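Local coordinates for putative antitoxin VapB45 (Mycobacterium tuberculosis, PDB 5AF3), which is possibly the antitoxin of a type II toxin-antitoxin system, partnering the toxin VapC45, and carries a putative helix-turn-helix DNA-binding domain, at residues 122-127 and 142-147. Sequence-based numbering, arbitrary orientation.
Sequences VLWRFA and GLIVPR
Ile144 drives its outer methyl against the backbone end of Trp124: CD1 lies 3.7 Å from Trp124 CB and 3.9 Å from Trp124 CA. CG1 sits between the backbone N and the carbonyl carbon (chi1 72°), and the chain beyond it is extended (chi2 176°), which carries CD1 out to the helix surface. The same methyl approaches the indole obliquely, beside the root of the ring. One helical position earlier, Leu123 and Leu143 make the second touch, their side chains crossing at a slant with the two CD1 methyls 3.9 Å apart. Both leucines are buried, as is Ile144; no hydrogen bond links the segments, and the join is wholly apolar. Leu123 is hemmed in further by Leu101 of helix 95-105, Val140 of helix 135-143 and Phe153 of strand 150-153. Helices 95-105, 115-130 and 135-143 are followed directly by the antiparallel hairpin of strands 144-147 and 150-153, an order that recalls a winged-helix domain. Leu143 and Ile144 mark the passage from the last of these helices into the hairpin, so the contact seats the base of the hairpin on the side of helix 115-130. Toward solvent the fit opens out. The Trp124 side chain, with CG anti to the backbone N (chi1 170°), takes its indole away from Leu143 and Ile144, and the ring stacks on Tyr151 of the neighbouring strand. Strand 144-147 diverges from the helix as it runs outward: the CA atoms of Trp124 and Ile144 are 7.8 Å apart, those of Trp124 and Arg147 13.0 Å. Pro146 and Arg147 are solvent-exposed, while Val145 packs on Ala214 of the second subunit.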
loop_
_atom_site.group_PDB
_atom_site.type_symbol
_atom_site.label_atom_id
_atom_site.label_comp_id
_atom_site.label_asym_id
_atom_site.label_seq_id
_atom_site.Cartn_x
_atom_site.Cartn_y
_atom_site.Cartn_z
ATOM N N VAL A 122 -28.315 13.486 7.692
ATOM C CA VAL A 122 -28.502 13.036 9.077
ATOM C C VAL A 122 -27.417 13.617 10.021
ATOM O O VAL A 122 -27.694 14.132 11.124
ATOM C CB VAL A 122 -28.555 11.442 9.155
ATOM C CG1 VAL A 122 -28.492 10.965 10.560
ATOM C CG2 VAL A 122 -29.826 10.886 8.415
ATOM N N LEU A 123 -26.162 13.547 9.588
ATOM C CA LEU A 123 -25.086 14.038 10.437
ATOM C C LEU A 123 -25.122 15.546 10.631
ATOM O O LEU A 123 -24.818 16.052 11.694
ATOM C CB LEU A 123 -23.743 13.631 9.830
ATOM C CG LEU A 123 -23.473 12.133 10.040
ATOM C CD1 LEU A 123 -22.342 11.773 9.035
ATOM C CD2 LEU A 123 -23.130 11.757 11.465
ATOM N N TRP A 124 -25.437 16.250 9.565
ATOM C CA TRP A 124 -25.590 17.698 9.646
ATOM C C TRP A 124 -26.555 18.093 10.797
ATOM O O TRP A 124 -26.198 18.905 11.665
ATOM C CB TRP A 124 -26.037 18.236 8.296
ATOM C CG TRP A 124 -26.433 19.633 8.369
ATOM C CD1 TRP A 124 -25.649 20.687 8.730
ATOM C CD2 TRP A 124 -27.735 20.164 8.102
ATOM N NE1 TRP A 124 -26.380 21.854 8.690
ATOM C CE2 TRP A 124 -27.666 21.559 8.315
ATOM C CE3 TRP A 124 -28.960 19.592 7.705
ATOM C CZ2 TRP A 124 -28.767 22.400 8.128
ATOM C CZ3 TRP A 124 -30.054 20.427 7.524
ATOM C CH2 TRP A 124 -29.945 21.820 7.735
ATOM N N ARG A 125 -27.738 17.482 10.791
ATOM C CA ARG A 125 -28.779 17.676 11.816
ATOM C C ARG A 125 -28.247 17.478 13.241
ATOM O O ARG A 125 -28.573 18.255 14.153
ATOM C CB ARG A 125 -29.952 16.715 11.572
ATOM C CG ARG A 125 -30.763 17.005 10.331
ATOM C CD ARG A 125 -32.120 16.252 10.328
ATOM N NE ARG A 125 -32.213 15.190 9.301
ATOM C CZ ARG A 125 -32.357 13.884 9.550
ATOM N NH1 ARG A 125 -32.412 13.414 10.808
ATOM N NH2 ARG A 125 -32.442 13.037 8.521
ATOM N N PHE A 126 -27.412 16.445 13.430
ATOM C CA PHE A 126 -26.783 16.172 14.709
ATOM C C PHE A 126 -25.835 17.315 15.132
ATOM O O PHE A 126 -25.881 17.789 16.252
ATOM C CB PHE A 126 -26.011 14.842 14.593
ATOM C CG PHE A 126 -25.387 14.384 15.846
ATOM C CD1 PHE A 126 -26.170 14.082 16.960
ATOM C CD2 PHE A 126 -23.998 14.194 15.924
ATOM C CE1 PHE A 126 -25.610 13.660 18.111
ATOM C CE2 PHE A 126 -23.435 13.768 17.080
ATOM C CZ PHE A 126 -24.239 13.484 18.186
ATOM N N ALA A 127 -24.981 17.758 14.224
ATOM C CA ALA A 127 -23.956 18.744 14.572
ATOM C C ALA A 127 -24.600 20.114 14.829
ATOM O O ALA A 127 -24.087 20.878 15.631
ATOM C CB ALA A 127 -22.941 18.845 13.460
ATOM N N GLY A 142 -15.562 17.213 9.590
ATOM C CA GLY A 142 -14.543 16.374 8.943
ATOM C C GLY A 142 -15.127 15.565 7.784
ATOM O O GLY A 142 -14.412 15.187 6.847
ATOM N N LEU A 143 -16.435 15.297 7.848
ATOM C CA LEU A 143 -17.110 14.430 6.883
ATOM C C LEU A 143 -17.845 15.093 5.734
ATOM O O LEU A 143 -17.922 14.523 4.632
ATOM C CB LEU A 143 -18.107 13.510 7.659
ATOM C CG LEU A 143 -17.466 12.506 8.598
ATOM C CD1 LEU A 143 -18.504 11.846 9.505
ATOM C CD2 LEU A 143 -16.726 11.457 7.758
ATOM N N ILE A 144 -18.399 16.294 5.953
ATOM C CA ILE A 144 -19.366 16.832 5.013
ATOM C C ILE A 144 -19.023 18.259 4.582
ATOM O O ILE A 144 -18.288 18.970 5.293
ATOM C CB ILE A 144 -20.829 16.759 5.568
ATOM C CG1 ILE A 144 -21.052 17.773 6.679
ATOM C CG2 ILE A 144 -21.181 15.332 6.033
ATOM C CD1 ILE A 144 -22.495 17.823 7.214
ATOM N N VAL A 145 -19.506 18.639 3.408
ATOM C CA VAL A 145 -19.300 19.996 2.880
ATOM C C VAL A 145 -20.541 20.413 2.141
ATOM O O VAL A 145 -21.295 19.533 1.687
ATOM C CB VAL A 145 -18.091 20.075 1.920
ATOM C CG1 VAL A 145 -16.814 19.951 2.707
ATOM C CG2 VAL A 145 -18.173 19.009 0.848
ATOM N N PRO A 146 -20.777 21.746 2.037
ATOM C CA PRO A 146 -21.833 22.281 1.147
ATOM C C PRO A 146 -21.569 21.985 -0.328
ATOM O O PRO A 146 -20.445 22.136 -0.813
ATOM C CB PRO A 146 -21.776 23.792 1.384
ATOM C CG PRO A 146 -21.043 23.983 2.667
ATOM C CD PRO A 146 -20.095 22.817 2.800
ATOM N N ARG A 147 -22.592 21.541 -1.029
ATOM C CA ARG A 147 -22.545 21.434 -2.475
ATOM C C ARG A 147 -23.911 21.829 -3.020
ATOM O O ARG A 147 -24.921 21.248 -2.625
ATOM C CB ARG A 147 -22.194 20.015 -2.901
ATOM C CG ARG A 147 -21.773 19.909 -4.345
ATOM C CD ARG A 147 -21.882 18.488 -4.850
ATOM N NE ARG A 147 -22.393 18.466 -6.218
ATOM C CZ ARG A 147 -21.663 18.704 -7.307
ATOM N NH1 ARG A 147 -20.363 18.979 -7.205
ATOM N NH2 ARG A 147 -22.240 18.663 -8.504
#